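Local coordinates for protein putative angiotensinogen (Lampetra fluviatilis, PDB 5INW) that belongs to the serpin family and binds heparin, which promotes its inhibition of thrombin through a template mechanism; its reactive loop is cleaved in this structure, at residues Asp104-Ser109 / Val356-Lys361; Val243-Phe248 / Lys409-Val414. The protein carries 1 engineered substitution. One frame throughout, in Å; residues are numbered along the deposited sequence.

Both contacts belong to the serpin core. Strands 243-248, 409-414 and 356-359 lie in one large sheet, while 106-108 stands outside it. Contact 2 is the more deeply buried. It joins two neighbouring strands of that sheet, one of them formed by the inserted N-terminal part of the cleaved reactive loop, and rests on paired backbone bonds. Contact 1 is partly buried. Its short strand crosses over the sheet, and its one hydrogen bond between the segments runs from a backbone N-H to a tyrosine hydroxyl. Contacts 1 and 2 have centres about 12 Å apart. They meet where S109 packs on A410 and I246. S109 OG caps S112 N, and S112 OG bonds N244 OD1 and T412 OG1.

Contact 1 of 2, residues Asp104-Ser109 / Val356-Lys361; sequences DNIFFS and VSYDLK
Y358 turns its CG anti to the carbonyl carbon (chi1 -56°), which sends the ring from its strand towards the backbone of I106 and F107. V356 has CG2 in the matching place, anti to the carbonyl carbon, and this branch touches the same strand nearer to N105. The tip of the tyrosine makes the polar link. F107 N donates to Y358 OH at 3.0 Å, with an angle of 158° at the hydrogen. The OH also rests against I106, with CG2 at 3.5 Å. The side chains of I106 and Y358 cross at about a right angle. F107 O lies at the edge of the tyrosine ring, close to its plane and beside CE2. F108 CB touches Y358 CE2 at 4.1 Å. V356 CG2 meets F107 CB at 3.9 Å and lies 3.8 Å from N105 O. An alanine in place of Y358 would probably leave F107 N without this hydroxyl partner and open a gap beside I106 and F108.

The two strands cross at 73°, with their axes 7.1 Å apart at the closest, so they are packed layers and not sheet neighbours. In serpin terms, the strand conventionally called s6B lies here against sheet A. I106, F107 and F108 pair antiparallel with a strand of the C-terminal peptide, a separate chain after cleavage, and the side-chain amide of N105 bonds to A31 and D32 of that chain. Helix 77-96 closes another side, where V96 touches both I106 and Y358. Strand 345-359 is bonded within its own sheet to strand 389-401, V356 to S397 and Y358 to H395, and S397 OG also bonds F107 O.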
ATOM      1  N   ASP A 104       6.571 -15.822   5.932  1.00 56.00           N
ATOM      2  CA  ASP A 104       5.415 -15.022   5.451  1.00 52.37           C
ATOM      3  C   ASP A 104       5.815 -13.870   4.514  1.00 51.66           C
ATOM      4  O   ASP A 104       6.834 -13.201   4.716  1.00 49.60           O
ATOM      5  CB  ASP A 104       4.560 -14.435   6.613  1.00 49.21           C
ATOM      6  CG  ASP A 104       3.898 -15.504   7.469  1.00 50.32           C
ATOM      7  OD1 ASP A 104       3.689 -16.621   6.973  1.00 51.88           O
ATOM      8  OD2 ASP A 104       3.622 -15.264   8.666  1.00 50.09           O
ATOM      9  N   ASN A 105       4.945 -13.622   3.523  1.00 54.11           N
ATOM     10  CA  ASN A 105       4.970 -12.405   2.671  1.00 51.96           C
ATOM     11  C   ASN A 105       4.188 -11.228   3.300  1.00 50.24           C
ATOM     12  O   ASN A 105       3.149 -11.410   3.926  1.00 50.81           O
ATOM     13  CB  ASN A 105       4.408 -12.726   1.298  1.00 51.57           C
ATOM     14  CG  ASN A 105       5.210 -13.819   0.589  1.00 52.67           C
ATOM     15  OD1 ASN A 105       6.412 -13.890   0.766  1.00 55.16           O
ATOM     16  ND2 ASN A 105       4.553 -14.654  -0.212  1.00 50.31           N
ATOM     17  N   ILE A 106       4.791 -10.049   3.233  1.00 48.93           N
ATOM     18  CA  ILE A 106       4.216  -8.827   3.723  1.00 48.00           C
ATOM     19  C   ILE A 106       4.070  -7.886   2.523  1.00 46.26           C
ATOM     20  O   ILE A 106       5.045  -7.667   1.757  1.00 47.30           O
ATOM     21  CB  ILE A 106       5.105  -8.182   4.810  1.00 50.30           C
ATOM     22  CG1 ILE A 106       5.127  -9.032   6.049  1.00 52.13           C
ATOM     23  CG2 ILE A 106       4.579  -6.789   5.222  1.00 52.61           C
ATOM     24  CD1 ILE A 106       6.157  -8.558   7.054  1.00 55.66           C
ATOM     25  N   PHE A 107       2.876  -7.322   2.352  1.00 43.17           N
ATOM     26  CA  PHE A 107       2.600  -6.424   1.217  1.00 41.39           C
ATOM     27  C   PHE A 107       1.362  -5.575   1.404  1.00 38.72           C
ATOM     28  O   PHE A 107       0.280  -6.077   1.626  1.00 37.07           O
ATOM     29  CB  PHE A 107       2.471  -7.196  -0.078  1.00 42.05           C
ATOM     30  CG  PHE A 107       2.734  -6.348  -1.264  1.00 44.58           C
ATOM     31  CD1 PHE A 107       3.969  -5.769  -1.437  1.00 45.89           C
ATOM     32  CD2 PHE A 107       1.746  -6.105  -2.218  1.00 46.27           C
ATOM     33  CE1 PHE A 107       4.229  -4.974  -2.538  1.00 46.16           C
ATOM     34  CE2 PHE A 107       1.987  -5.278  -3.294  1.00 46.33           C
ATOM     35  CZ  PHE A 107       3.233  -4.718  -3.461  1.00 45.81           C
ATOM     36  N   PHE A 108       1.538  -4.277   1.320  1.00 39.63           N
ATOM     37  CA  PHE A 108       0.459  -3.341   1.540  1.00 40.91           C
ATOM     38  C   PHE A 108       0.775  -1.965   0.954  1.00 40.46           C
ATOM     39  O   PHE A 108       1.932  -1.656   0.751  1.00 42.22           O
ATOM     40  CB  PHE A 108       0.120  -3.272   3.044  1.00 43.28           C
ATOM     41  CG  PHE A 108       1.233  -2.777   3.945  1.00 46.25           C
ATOM     42  CD1 PHE A 108       1.324  -1.401   4.298  1.00 48.66           C
ATOM     43  CD2 PHE A 108       2.147  -3.653   4.507  1.00 49.64           C
ATOM     44  CE1 PHE A 108       2.322  -0.922   5.145  1.00 47.25           C
ATOM     45  CE2 PHE A 108       3.152  -3.175   5.357  1.00 51.82           C
ATOM     46  CZ  PHE A 108       3.222  -1.812   5.687  1.00 49.73           C
ATOM     47  N   SER A 109      -0.239  -1.156   0.659  1.00 41.05           N
ATOM     48  CA  SER A 109      -0.052   0.219   0.178  1.00 41.45           C
ATOM     49  C   SER A 109      -0.389   1.240   1.257  1.00 40.04           C
ATOM     50  O   SER A 109      -1.535   1.338   1.675  1.00 38.35           O
ATOM     51  CB  SER A 109      -0.964   0.496  -1.022  1.00 41.81           C
ATOM     52  OG  SER A 109      -0.988   1.909  -1.291  1.00 44.09           O
ATOM     53  N   VAL A 356      -1.705 -10.929  -0.353  1.00 48.46           N
ATOM     54  CA  VAL A 356      -1.716 -10.898   1.126  1.00 46.16           C
ATOM     55  C   VAL A 356      -3.010 -10.235   1.569  1.00 46.46           C
ATOM     56  O   VAL A 356      -3.475  -9.325   0.905  1.00 49.68           O
ATOM     57  CB  VAL A 356      -0.534 -10.048   1.620  1.00 46.77           C
ATOM     58  CG1 VAL A 356      -0.501  -9.984   3.143  1.00 43.80           C
ATOM     59  CG2 VAL A 356       0.792 -10.555   1.021  1.00 46.43           C
ATOM     60  N   SER A 357      -3.596 -10.665   2.677  1.00 47.86           N
ATOM     61  CA  SER A 357      -4.790  -9.993   3.232  1.00 46.69           C
ATOM     62  C   SER A 357      -4.531  -9.606   4.649  1.00 47.34           C
ATOM     63  O   SER A 357      -3.843 -10.296   5.364  1.00 47.06           O
ATOM     64  CB  SER A 357      -6.006 -10.893   3.198  1.00 46.89           C
ATOM     65  OG  SER A 357      -6.300 -11.235   1.881  1.00 52.42           O
ATOM     66  N   TYR A 358      -5.165  -8.537   5.095  1.00 49.77           N
ATOM     67  CA  TYR A 358      -5.084  -8.146   6.478  1.00 48.69           C
ATOM     68  C   TYR A 358      -6.427  -7.711   7.003  1.00 51.92           C
ATOM     69  O   TYR A 358      -7.320  -7.319   6.254  1.00 54.98           O
ATOM     70  CB  TYR A 358      -4.094  -7.019   6.663  1.00 49.22           C
ATOM     71  CG  TYR A 358      -2.667  -7.251   6.158  1.00 48.33           C
ATOM     72  CD1 TYR A 358      -1.711  -7.836   6.965  1.00 47.67           C
ATOM     73  CD2 TYR A 358      -2.281  -6.794   4.905  1.00 48.48           C
ATOM     74  CE1 TYR A 358      -0.420  -7.991   6.545  1.00 50.09           C
ATOM     75  CE2 TYR A 358      -0.990  -6.937   4.464  1.00 49.48           C
ATOM     76  CZ  TYR A 358      -0.056  -7.543   5.286  1.00 51.95           C
ATOM     77  OH  TYR A 358       1.238  -7.711   4.841  1.00 54.24           O
ATOM     78  N   ASP A 359      -6.582  -7.875   8.317  1.00 54.29           N
ATOM     79  CA  ASP A 359      -7.592  -7.186   9.111  1.00 54.28           C
ATOM     80  C   ASP A 359      -6.721  -6.241   9.965  1.00 51.81           C
ATOM     81  O   ASP A 359      -5.819  -6.683  10.647  1.00 54.31           O
ATOM     82  CB  ASP A 359      -8.380  -8.208   9.919  1.00 56.45           C
ATOM     83  CG  ASP A 359      -9.357  -7.573  10.882  1.00 57.41           C
ATOM     84  OD1 ASP A 359      -8.931  -6.838  11.793  1.00 60.58           O
ATOM     85  OD2 ASP A 359     -10.566  -7.846  10.752  1.00 61.32           O
ATOM     86  N   LEU A 360      -6.936  -4.945   9.863  1.00 49.83           N
ATOM     87  CA  LEU A 360      -5.962  -4.003  10.383  1.00 51.91           C
ATOM     88  C   LEU A 360      -6.331  -3.455  11.761  1.00 54.08           C
ATOM     89  O   LEU A 360      -5.613  -2.603  12.299  1.00 51.97           O
ATOM     90  CB  LEU A 360      -5.828  -2.828   9.417  1.00 51.68           C
ATOM     91  CG  LEU A 360      -5.344  -3.120   8.011  1.00 50.46           C
ATOM     92  CD1 LEU A 360      -5.328  -1.837   7.183  1.00 51.79           C
ATOM     93  CD2 LEU A 360      -3.971  -3.726   8.079  1.00 51.16           C
ATOM     94  N   LYS A 361      -7.442  -3.937  12.327  1.00 56.44           N
ATOM     95  CA  LYS A 361      -8.021  -3.343  13.526  1.00 58.76           C
ATOM     96  C   LYS A 361      -7.007  -3.268  14.677  1.00 58.62           C
ATOM     97  O   LYS A 361      -6.801  -2.228  15.274  1.00 61.71           O
ATOM     98  CB  LYS A 361      -9.292  -4.094  13.904  1.00 62.87           C
ATOM     99  CG  LYS A 361      -9.845  -3.728  15.263  1.00 70.56           C
ATOM    100  CD  LYS A 361     -11.296  -4.150  15.467  1.00 79.18           C
ATOM    101  CE  LYS A 361     -11.613  -4.244  16.962  1.00 87.28           C
ATOM    102  NZ  LYS A 361     -13.082  -4.258  17.272  1.00 96.46           N
TER

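Contact 2 of 2, residues Val243-Phe248 / Lys409-Val414; sequences VNVIYF and KAETVV
The Y247 ring has K409 CG at its edge, near the ring plane, 3.9 Å from CD1. Y247 CG is anti to its backbone N (chi1 174°), and the two side chains lie side by side, pointing the same way. Y247 OH bonds to E407 OE1, while K409 NZ makes a long, weak ion pair with E407 OE2. N244 and T412 exchange two backbone bonds, with T412 N 2.8 Å from N244 O. I246 and A410 form the next hydrogen-bonded pair, which brings the total to four bonds. There I246 N sits 3.0 Å from A410 O.

The strands run antiparallel, at 176°. Strand 405-417 is formed by the N-terminal part of the cleaved reactive loop, inserted into sheet A between strands 238-251 and 389-401, as in other cleaved serpins.

On the face of N244, I246, A410 and T412, I246 CG2 meets A410 CB at 3.5 Å. N244 OD1 and T412 OG1 both bond to S112 OG of helix 110-122, and H395 ND1 also bonds T412 OG1. This corresponds to the shutter region of serpins. On the other face, which also carries Y247 and K409, V243 CG2 lies 4.4 Å from V413 CG2, and V245 CG1 approaches E411 CG.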
ATOM      1  N   VAL A 243     -14.132   2.889   0.437  1.00 37.85           N
ATOM      2  CA  VAL A 243     -13.263   2.029  -0.385  1.00 38.09           C
ATOM      3  C   VAL A 243     -12.189   2.874  -1.022  1.00 38.12           C
ATOM      4  O   VAL A 243     -12.469   3.903  -1.628  1.00 40.23           O
ATOM      5  CB  VAL A 243     -14.069   1.375  -1.529  1.00 38.35           C
ATOM      6  CG1 VAL A 243     -13.153   0.779  -2.575  1.00 37.57           C
ATOM      7  CG2 VAL A 243     -15.041   0.361  -0.960  1.00 39.13           C
ATOM      8  N   ASN A 244     -10.956   2.464  -0.855  1.00 38.53           N
ATOM      9  CA  ASN A 244      -9.888   2.928  -1.729  1.00 39.57           C
ATOM     10  C   ASN A 244      -9.378   1.711  -2.478  1.00 38.50           C
ATOM     11  O   ASN A 244      -9.167   0.642  -1.902  1.00 37.52           O
ATOM     12  CB  ASN A 244      -8.696   3.539  -0.974  1.00 39.31           C
ATOM     13  CG  ASN A 244      -7.606   3.921  -1.909  1.00 39.51           C
ATOM     14  OD1 ASN A 244      -6.768   3.101  -2.283  1.00 38.80           O
ATOM     15  ND2 ASN A 244      -7.700   5.126  -2.435  1.00 40.63           N
ATOM     16  N   VAL A 245      -9.145   1.922  -3.750  1.00 38.81           N
ATOM     17  CA  VAL A 245      -8.299   1.043  -4.526  1.00 40.45           C
ATOM     18  C   VAL A 245      -7.177   1.840  -5.182  1.00 41.31           C
ATOM     19  O   VAL A 245      -7.353   2.991  -5.539  1.00 39.90           O
ATOM     20  CB  VAL A 245      -9.071   0.302  -5.620  1.00 40.09           C
ATOM     21  CG1 VAL A 245     -10.257  -0.355  -4.991  1.00 41.08           C
ATOM     22  CG2 VAL A 245      -9.514   1.254  -6.714  1.00 40.65           C
ATOM     23  N   ILE A 246      -6.098   1.135  -5.474  1.00 42.75           N
ATOM     24  CA  ILE A 246      -4.937   1.699  -6.111  1.00 42.09           C
ATOM     25  C   ILE A 246      -4.297   0.615  -6.946  1.00 40.45           C
ATOM     26  O   ILE A 246      -4.139  -0.529  -6.500  1.00 40.51           O
ATOM     27  CB  ILE A 246      -4.060   2.272  -5.033  1.00 44.92           C
ATOM     28  CG1 ILE A 246      -2.767   2.798  -5.551  1.00 44.86           C
ATOM     29  CG2 ILE A 246      -3.767   1.234  -3.969  1.00 49.83           C
ATOM     30  CD1 ILE A 246      -2.163   3.656  -4.454  1.00 46.32           C
ATOM     31  N   TYR A 247      -3.977   0.986  -8.176  1.00 40.43           N
ATOM     32  CA  TYR A 247      -3.453   0.099  -9.181  1.00 39.82           C
ATOM     33  C   TYR A 247      -2.217   0.721  -9.776  1.00 42.20           C
ATOM     34  O   TYR A 247      -2.291   1.866 -10.227  1.00 43.43           O
ATOM     35  CB  TYR A 247      -4.464  -0.081 -10.301  1.00 38.83           C
ATOM     36  CG  TYR A 247      -3.928  -0.882 -11.467  1.00 39.71           C
ATOM     37  CD1 TYR A 247      -3.963  -2.239 -11.433  1.00 40.42           C
ATOM     38  CD2 TYR A 247      -3.350  -0.260 -12.595  1.00 41.75           C
ATOM     39  CE1 TYR A 247      -3.476  -2.985 -12.480  1.00 45.30           C
ATOM     40  CE2 TYR A 247      -2.831  -0.992 -13.652  1.00 43.19           C
ATOM     41  CZ  TYR A 247      -2.901  -2.374 -13.587  1.00 45.92           C
ATOM     42  OH  TYR A 247      -2.439  -3.225 -14.590  1.00 50.40           O
ATOM     43  N   PHE A 248      -1.122  -0.050  -9.816  1.00 42.37           N
ATOM     44  CA  PHE A 248       0.136   0.349 -10.434  1.00 44.07           C
ATOM     45  C   PHE A 248       0.579  -0.668 -11.477  1.00 45.86           C
ATOM     46  O   PHE A 248       0.557  -1.881 -11.206  1.00 46.87           O
ATOM     47  CB  PHE A 248       1.201   0.434  -9.337  1.00 45.81           C
ATOM     48  CG  PHE A 248       2.625   0.407  -9.835  1.00 45.96           C
ATOM     49  CD1 PHE A 248       3.190   1.532 -10.418  1.00 46.75           C
ATOM     50  CD2 PHE A 248       3.404  -0.721  -9.678  1.00 47.27           C
ATOM     51  CE1 PHE A 248       4.485   1.518 -10.875  1.00 47.87           C
ATOM     52  CE2 PHE A 248       4.715  -0.747 -10.130  1.00 49.19           C
ATOM     53  CZ  PHE A 248       5.261   0.382 -10.709  1.00 48.89           C
ATOM     54  N   LYS A 409      -1.770  -4.240  -7.116  1.00 46.43           N
ATOM     55  CA  LYS A 409      -3.094  -3.756  -6.750  1.00 47.64           C
ATOM     56  C   LYS A 409      -3.122  -3.664  -5.237  1.00 46.42           C
ATOM     57  O   LYS A 409      -2.523  -4.492  -4.590  1.00 46.37           O
ATOM     58  CB  LYS A 409      -4.146  -4.782  -7.132  1.00 50.96           C
ATOM     59  CG  LYS A 409      -4.463  -4.887  -8.598  1.00 56.11           C
ATOM     60  CD  LYS A 409      -5.149  -6.224  -8.956  1.00 61.30           C
ATOM     61  CE  LYS A 409      -4.776  -6.667 -10.389  1.00 67.43           C
ATOM     62  NZ  LYS A 409      -4.496  -8.133 -10.597  1.00 71.64           N
ATOM     63  N   ALA A 410      -3.857  -2.702  -4.693  1.00 45.57           N
ATOM     64  CA  ALA A 410      -4.293  -2.731  -3.298  1.00 45.97           C
ATOM     65  C   ALA A 410      -5.722  -2.255  -3.187  1.00 45.07           C
ATOM     66  O   ALA A 410      -6.190  -1.523  -4.027  1.00 42.43           O
ATOM     67  CB  ALA A 410      -3.400  -1.851  -2.425  1.00 49.11           C
ATOM     68  N   GLU A 411      -6.374  -2.635  -2.098  1.00 45.90           N
ATOM     69  CA  GLU A 411      -7.793  -2.363  -1.838  1.00 45.02           C
ATOM     70  C   GLU A 411      -7.949  -2.222  -0.335  1.00 43.54           C
ATOM     71  O   GLU A 411      -7.615  -3.160   0.389  1.00 40.05           O
ATOM     72  CB  GLU A 411      -8.564  -3.602  -2.176  1.00 48.96           C
ATOM     73  CG  GLU A 411      -8.357  -4.175  -3.567  1.00 53.86           C
ATOM     74  CD  GLU A 411      -9.177  -5.431  -3.803  1.00 55.35           C
ATOM     75  OE1 GLU A 411      -9.513  -6.166  -2.835  1.00 55.76           O
ATOM     76  OE2 GLU A 411      -9.472  -5.692  -4.984  1.00 60.04           O
ATOM     77  N   THR A 412      -8.425  -1.068   0.125  1.00 39.69           N
ATOM     78  CA  THR A 412      -8.785  -0.889   1.509  1.00 36.96           C
ATOM     79  C   THR A 412     -10.281  -0.652   1.594  1.00 37.65           C
ATOM     80  O   THR A 412     -10.824   0.173   0.880  1.00 37.65           O
ATOM     81  CB  THR A 412      -8.096   0.321   2.045  1.00 36.05           C
ATOM     82  OG1 THR A 412      -6.711   0.211   1.697  1.00 39.16           O
ATOM     83  CG2 THR A 412      -8.290   0.449   3.545  1.00 34.53           C
ATOM     84  N   VAL A 413     -10.925  -1.380   2.496  1.00 37.02           N
ATOM     85  CA  VAL A 413     -12.344  -1.320   2.721  1.00 35.16           C
ATOM     86  C   VAL A 413     -12.589  -0.996   4.200  1.00 35.82           C
ATOM     87  O   VAL A 413     -12.042  -1.658   5.063  1.00 35.22           O
ATOM     88  CB  VAL A 413     -13.019  -2.656   2.331  1.00 33.41           C
ATOM     89  CG1 VAL A 413     -14.516  -2.612   2.590  1.00 34.22           C
ATOM     90  CG2 VAL A 413     -12.806  -2.915   0.889  1.00 32.66           C
ATOM     91  N   VAL A 414     -13.498  -0.046   4.473  1.00 38.14           N
ATOM     92  CA  VAL A 414     -13.874   0.347   5.830  1.00 38.70           C
ATOM     93  C   VAL A 414     -15.363   0.186   5.966  1.00 39.48           C
ATOM     94  O   VAL A 414     -16.098   0.625   5.107  1.00 41.58           O
ATOM     95  CB  VAL A 414     -13.530   1.811   6.097  1.00 41.00           C
ATOM     96  CG1 VAL A 414     -13.772   2.154   7.563  1.00 41.81           C
ATOM     97  CG2 VAL A 414     -12.061   2.093   5.755  1.00 43.10           C
TER